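Local coordinates for Two-component system sensor histidine kinase (Bacteroides thetaiotaomicron, PDB 3VA6), which probably senses a signal outside the cell through this extracellular propeller and beta-sandwich region and relays it by ATP-dependent histidine phosphorylation to control transcription, at residues P183-Q188 and E210-Q215; N251-Y256 and N279-I284. All coordinates share one frame; numbering follows the deposited sequence.

Contacts 1 and 2 lie in the first propeller of the chain, their centres about 18 Å apart and their nearest atoms about 4 Å apart without touching. Both bring a connection between blades, or the strand it leads into, against the third strand of a four-stranded blade: 212-216 in contact 1, 252-256 in contact 2. Contact 1 is at the surface, where a stretch of loop lies over the strand by means of an aromatic stack, a proline and an amide. Contact 2 is buried; there one backbone hydrogen bond to the connection and aliphatic side chains join the blade of strand 252-256 to the next blade. No residue is shared.

Contact 1 (P183-Q188 and E210-Q215)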
loop_
_atom_site.group_PDB
_atom_site.type_symbol
_atom_site.label_atom_id
_atom_site.label_comp_id
_atom_site.label_asym_id
_atom_site.label_seq_id
_atom_site.Cartn_x
_atom_site.Cartn_y
_atom_site.Cartn_z
ATOM N N PRO A 183 35.347 -17.470 -3.670
ATOM C CA PRO A 183 36.083 -18.717 -3.597
ATOM C C PRO A 183 36.060 -19.547 -4.871
ATOM O O PRO A 183 35.050 -19.616 -5.554
ATOM C CB PRO A 183 35.345 -19.468 -2.499
ATOM C CG PRO A 183 34.879 -18.412 -1.570
ATOM C CD PRO A 183 34.635 -17.190 -2.409
ATOM N N VAL A 184 37.188 -20.187 -5.141
ATOM C CA VAL A 184 37.376 -21.072 -6.279
ATOM C C VAL A 184 37.353 -22.501 -5.756
ATOM O O VAL A 184 38.078 -22.834 -4.821
ATOM C CB VAL A 184 38.705 -20.755 -6.993
ATOM C CG1 VAL A 184 39.182 -21.957 -7.796
ATOM C CG2 VAL A 184 38.535 -19.504 -7.851
ATOM N N HIS A 185 36.511 -23.351 -6.335
ATOM C CA HIS A 185 36.241 -24.653 -5.729
ATOM C C HIS A 185 36.892 -25.817 -6.465
ATOM O O HIS A 185 36.950 -25.849 -7.692
ATOM C CB HIS A 185 34.729 -24.860 -5.575
ATOM C CG HIS A 185 34.027 -23.777 -4.776
ATOM N ND1 HIS A 185 33.981 -23.783 -3.423
ATOM C CD2 HIS A 185 33.303 -22.659 -5.186
ATOM C CE1 HIS A 185 33.285 -22.717 -2.987
ATOM N NE2 HIS A 185 32.861 -22.026 -4.062
ATOM N N SER A 186 37.435 -26.773 -5.721
ATOM C CA SER A 186 38.026 -27.957 -6.361
ATOM C C SER A 186 37.011 -28.705 -7.226
ATOM O O SER A 186 37.251 -28.922 -8.384
ATOM C CB SER A 186 38.675 -28.903 -5.361
ATOM O OG SER A 186 37.729 -29.401 -4.455
ATOM N N SER A 187 35.866 -29.076 -6.681
ATOM C CA SER A 187 34.789 -29.715 -7.453
ATOM C C SER A 187 34.361 -28.994 -8.745
ATOM O O SER A 187 33.796 -29.599 -9.638
ATOM C CB SER A 187 33.563 -29.728 -6.566
ATOM O OG SER A 187 33.193 -28.388 -6.253
ATOM N N GLN A 188 34.566 -27.679 -8.791
ATOM C CA GLN A 188 34.213 -26.835 -9.950
ATOM C C GLN A 188 35.409 -26.648 -10.888
ATOM O O GLN A 188 36.565 -26.680 -10.448
ATOM C CB GLN A 188 33.702 -25.456 -9.494
ATOM C CG GLN A 188 32.279 -25.461 -9.003
ATOM C CD GLN A 188 31.885 -24.179 -8.315
ATOM O OE1 GLN A 188 32.510 -23.133 -8.491
ATOM N NE2 GLN A 188 30.817 -24.248 -7.549
ATOM N N GLU A 210 26.900 -22.407 -7.994
ATOM C CA GLU A 210 26.745 -23.848 -7.854
ATOM C C GLU A 210 27.158 -24.182 -6.427
ATOM O O GLU A 210 28.296 -23.933 -6.025
ATOM C CB GLU A 210 27.583 -24.589 -8.913
ATOM C CG GLU A 210 27.171 -24.291 -10.344
ATOM C CD GLU A 210 25.677 -24.564 -10.648
ATOM O OE1 GLU A 210 25.350 -25.726 -11.031
ATOM O OE2 GLU A 210 24.836 -23.613 -10.541
ATOM N N GLY A 211 26.212 -24.654 -5.630
ATOM C CA GLY A 211 26.501 -25.079 -4.268
ATOM C C GLY A 211 26.503 -24.041 -3.166
ATOM O O GLY A 211 26.347 -24.382 -2.018
ATOM N N TYR A 212 26.702 -22.777 -3.473
ATOM C CA TYR A 212 26.981 -21.833 -2.409
ATOM C C TYR A 212 26.125 -20.626 -2.629
ATOM O O TYR A 212 25.872 -20.272 -3.788
ATOM C CB TYR A 212 28.471 -21.482 -2.382
ATOM C CG TYR A 212 29.344 -22.739 -2.300
ATOM C CD1 TYR A 212 29.796 -23.373 -3.450
ATOM C CD2 TYR A 212 29.665 -23.317 -1.073
ATOM C CE1 TYR A 212 30.549 -24.529 -3.382
ATOM C CE2 TYR A 212 30.423 -24.478 -0.997
ATOM C CZ TYR A 212 30.864 -25.095 -2.156
ATOM O OH TYR A 212 31.613 -26.277 -2.090
ATOM N N LEU A 213 25.606 -20.077 -1.519
ATOM C CA LEU A 213 24.899 -18.807 -1.493
ATOM C C LEU A 213 25.725 -17.814 -0.697
ATOM O O LEU A 213 25.889 -17.958 0.509
ATOM C CB LEU A 213 23.525 -18.969 -0.827
ATOM C CG LEU A 213 22.683 -17.705 -0.586
ATOM C CD1 LEU A 213 22.248 -17.054 -1.868
ATOM C CD2 LEU A 213 21.495 -18.095 0.265
ATOM N N PHE A 214 26.223 -16.789 -1.367
ATOM C CA PHE A 214 27.076 -15.807 -0.708
ATOM C C PHE A 214 26.362 -14.505 -0.395
ATOM O O PHE A 214 25.413 -14.104 -1.072
ATOM C CB PHE A 214 28.284 -15.461 -1.578
ATOM C CG PHE A 214 29.247 -16.570 -1.739
ATOM C CD1 PHE A 214 29.242 -17.341 -2.880
ATOM C CD2 PHE A 214 30.143 -16.839 -0.755
ATOM C CE1 PHE A 214 30.123 -18.367 -3.036
ATOM C CE2 PHE A 214 31.026 -17.860 -0.897
ATOM C CZ PHE A 214 31.015 -18.627 -2.042
ATOM N N GLN A 215 26.890 -13.831 0.615
ATOM C CA GLN A 215 26.549 -12.469 0.898
ATOM C C GLN A 215 27.790 -11.617 0.723
ATOM O O GLN A 215 28.773 -11.787 1.476
ATOM C CB GLN A 215 26.044 -12.358 2.321
ATOM C CG GLN A 215 24.568 -12.680 2.468
ATOM C CD GLN A 215 24.110 -12.614 3.897
ATOM O OE1 GLN A 215 23.350 -11.749 4.239
ATOM N NE2 GLN A 215 24.607 -13.514 4.749
#
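The backbones of Gln-188 and Glu-210 keep their distance, CA to CA 8.3 Å, and the two segments widen to 9.7 Å between the CA atoms of Pro-183 and Tyr-212, so side chains do the bridging. Residues 183-188 are irregular loop, while 210-215 turns a corner at Glu-210 and Gly-211 into strand 212-216. His-185 and Tyr-212 reach past each other from opposite directions and form an offset stack, ring centroids 4.0 Å apart and planes only 1° from parallel. CE1 of Tyr-212 sits over the centre of the imidazole, whereas His-185 CE1 falls nearer the rim of the phenol ring. With CG of Tyr-212 anti to its carbonyl carbon (chi1 -54°), the ring is directed out to the loop. Replacing Tyr-212 by an alanine would take the stacking partner off the imidazole face and would probably leave His-185 freer to turn. Beside the stack, Pro-183 CG lies 3.9 Å from Phe-214 CZ, and Phe-214 comes to the edge of the imidazole near its plane. Gln-188, extended beyond CG, brings NE2 to 3.0 Å from Glu-210 O. The Glu-210 carboxylate instead turns away to Ser-233 and Asn-194. The loop leads from the outermost strand of one blade, 176-180, to the innermost strand of the next, 193-199, the usual interblade crossover of a beta-propeller.

Contact 2 (N251-Y256 and N279-I284); sequences NGLYVY and NIIWNI
Gly-252 N gives a hydrogen bond to Asn-279 O, N to O 2.6 Å, with an N-H...O angle of 156°. The donor lies in the carbonyl plane and meets a lone pair, the C=O...N angle being 133°. Here the backbones come close, with 4.1 Å between the CA atoms of Gly-252 and Asn-279, and CB of Asn-279 rests 3.8 Å from Gly-252 N. The positive phi of Gly-252 favours glycine at this point, near the beginning of strand 252-256.

One residue on, the contact becomes aliphatic. Ile-281 has CG1 anti to its carbonyl carbon and an extended end, which carries CD1 to 3.6 Å from Leu-253 CB and also against the Gly-252 carbonyl carbon. Leu-253 holds CG anti to its own N (chi1 172°) and meets Ile-284 methyl to methyl, CD1 to CD1 3.7 Å apart.

These residues join neighbouring blades of the beta-propeller: 252-256 is the third strand of one four-stranded blade, and 281-286 the innermost strand of the next. That second blade combines strands 281-286, 292-296 and 299-303 with the N-terminal strand 13-15, the closure by which a propeller ring joins its two ends. A classic beta bulge, with Trp-282 and Asn-283 both facing Gly-295, lets Ile-281 and Ile-284 point to the same side, toward Leu-253.

Further out, Asn-279 OD1 accepts a hydrogen bond from His-268 N, which ties down the amide beside the bonded carbonyl. Thr-249 OG1 is hydrogen-bonded to both Asn-251 N and Gly-252 O. Ile-284 continues its packing onto Ala-238 and Leu-246, and Leu-253 onto Ile-266, all of the blade that contains Leu-253.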
loop_
_atom_site.group_PDB
_atom_site.type_symbol
_atom_site.label_atom_id
_atom_site.label_comp_id
_atom_site.label_asym_id
_atom_site.label_seq_id
_atom_site.Cartn_x
_atom_site.Cartn_y
_atom_site.Cartn_z
ATOM N N ASN A 251 16.577 -27.961 -6.682
ATOM C CA ASN A 251 15.910 -28.819 -5.716
ATOM C C ASN A 251 15.101 -28.001 -4.702
ATOM O O ASN A 251 15.294 -28.094 -3.482
ATOM C CB ASN A 251 16.928 -29.696 -4.993
ATOM C CG ASN A 251 16.299 -30.529 -3.905
ATOM O OD1 ASN A 251 16.840 -30.648 -2.799
ATOM N ND2 ASN A 251 15.129 -31.083 -4.197
ATOM N N GLY A 252 14.189 -27.204 -5.236
ATOM C CA GLY A 252 13.158 -26.579 -4.442
ATOM C C GLY A 252 13.585 -25.228 -3.963
ATOM O O GLY A 252 14.563 -24.685 -4.443
ATOM N N LEU A 253 12.825 -24.690 -3.016
ATOM C CA LEU A 253 12.959 -23.314 -2.577
ATOM C C LEU A 253 13.470 -23.305 -1.154
ATOM O O LEU A 253 13.011 -24.079 -0.319
ATOM C CB LEU A 253 11.605 -22.617 -2.649
ATOM C CG LEU A 253 11.538 -21.233 -2.039
ATOM C CD1 LEU A 253 12.509 -20.375 -2.806
ATOM C CD2 LEU A 253 10.134 -20.675 -2.109
ATOM N N TYR A 254 14.427 -22.427 -0.887
ATOM C CA TYR A 254 14.947 -22.226 0.456
ATOM C C TYR A 254 14.635 -20.797 0.874
ATOM O O TYR A 254 14.728 -19.874 0.057
ATOM C CB TYR A 254 16.453 -22.480 0.506
ATOM C CG TYR A 254 16.852 -23.919 0.299
ATOM C CD1 TYR A 254 16.813 -24.818 1.351
ATOM C CD2 TYR A 254 17.272 -24.378 -0.935
ATOM C CE1 TYR A 254 17.175 -26.133 1.187
ATOM C CE2 TYR A 254 17.638 -25.693 -1.112
ATOM C CZ TYR A 254 17.592 -26.571 -0.042
ATOM O OH TYR A 254 17.965 -27.899 -0.205
ATOM N N VAL A 255 14.266 -20.626 2.145
ATOM C CA VAL A 255 13.930 -19.328 2.720
ATOM C C VAL A 255 14.860 -19.054 3.893
ATOM O O VAL A 255 15.005 -19.887 4.804
ATOM C CB VAL A 255 12.478 -19.318 3.232
ATOM C CG1 VAL A 255 11.931 -17.905 3.308
ATOM C CG2 VAL A 255 11.602 -20.204 2.359
ATOM N N TYR A 256 15.467 -17.867 3.887
ATOM C CA TYR A 256 16.407 -17.444 4.927
ATOM C C TYR A 256 15.862 -16.242 5.700
ATOM O O TYR A 256 15.410 -15.281 5.102
ATOM C CB TYR A 256 17.748 -17.106 4.275
ATOM C CG TYR A 256 18.755 -16.475 5.207
ATOM C CD1 TYR A 256 18.794 -15.078 5.392
ATOM C CD2 TYR A 256 19.679 -17.254 5.902
ATOM C CE1 TYR A 256 19.714 -14.497 6.248
ATOM C CE2 TYR A 256 20.609 -16.672 6.754
ATOM C CZ TYR A 256 20.617 -15.296 6.929
ATOM O OH TYR A 256 21.545 -14.712 7.749
ATOM N N ASN A 279 10.400 -28.574 -8.731
ATOM C CA ASN A 279 11.586 -28.299 -7.874
ATOM C C ASN A 279 12.719 -27.452 -8.505
ATOM O O ASN A 279 13.624 -26.993 -7.794
ATOM C CB ASN A 279 12.169 -29.602 -7.303
ATOM C CG ASN A 279 11.264 -30.235 -6.274
ATOM O OD1 ASN A 279 10.482 -29.562 -5.614
ATOM N ND2 ASN A 279 11.349 -31.540 -6.144
ATOM N N ILE A 280 12.657 -27.230 -9.816
ATOM C CA ILE A 280 13.627 -26.368 -10.481
ATOM C C ILE A 280 12.996 -24.982 -10.652
ATOM O O ILE A 280 12.068 -24.831 -11.416
ATOM C CB ILE A 280 14.025 -26.944 -11.843
ATOM C CG1 ILE A 280 14.547 -28.384 -11.678
ATOM C CG2 ILE A 280 15.011 -26.010 -12.546
ATOM C CD1 ILE A 280 14.385 -29.251 -12.905
ATOM N N ILE A 281 13.510 -24.001 -9.904
ATOM C CA ILE A 281 13.027 -22.626 -9.917
ATOM C C ILE A 281 13.981 -21.695 -10.642
ATOM O O ILE A 281 15.007 -21.293 -10.096
ATOM C CB ILE A 281 12.827 -22.086 -8.492
ATOM C CG1 ILE A 281 11.925 -23.036 -7.702
ATOM C CG2 ILE A 281 12.191 -20.699 -8.544
ATOM C CD1 ILE A 281 11.666 -22.592 -6.287
ATOM N N TRP A 282 13.604 -21.330 -11.864
ATOM C CA TRP A 282 14.395 -20.443 -12.743
ATOM C C TRP A 282 14.313 -19.005 -12.395
ATOM O O TRP A 282 15.193 -18.228 -12.765
ATOM C CB TRP A 282 13.933 -20.588 -14.196
ATOM C CG TRP A 282 14.112 -21.996 -14.745
ATOM C CD1 TRP A 282 13.127 -22.945 -15.014
ATOM C CD2 TRP A 282 15.368 -22.654 -15.068
ATOM N NE1 TRP A 282 13.669 -24.115 -15.487
ATOM C CE2 TRP A 282 15.012 -24.003 -15.550
ATOM C CE3 TRP A 282 16.703 -22.275 -15.034
ATOM C CZ2 TRP A 282 15.969 -24.904 -15.956
ATOM C CZ3 TRP A 282 17.660 -23.197 -15.465
ATOM C CH2 TRP A 282 17.300 -24.485 -15.899
ATOM N N ASN A 283 13.220 -18.628 -11.732
ATOM C CA ASN A 283 12.979 -17.238 -11.369
ATOM C C ASN A 283 11.957 -17.080 -10.280
ATOM O O ASN A 283 10.949 -17.751 -10.294
ATOM C CB ASN A 283 12.508 -16.440 -12.568
ATOM C CG ASN A 283 12.671 -14.961 -12.337
ATOM O OD1 ASN A 283 11.726 -14.179 -12.458
ATOM N ND2 ASN A 283 13.869 -14.569 -11.933
ATOM N N ILE A 284 12.249 -16.201 -9.328
ATOM C CA ILE A 284 11.296 -15.766 -8.291
ATOM C C ILE A 284 11.076 -14.292 -8.530
ATOM O O ILE A 284 12.002 -13.622 -8.915
ATOM C CB ILE A 284 11.857 -15.947 -6.867
ATOM C CG1 ILE A 284 12.350 -17.398 -6.677
ATOM C CG2 ILE A 284 10.842 -15.544 -5.814
ATOM C CD1 ILE A 284 12.893 -17.678 -5.292
#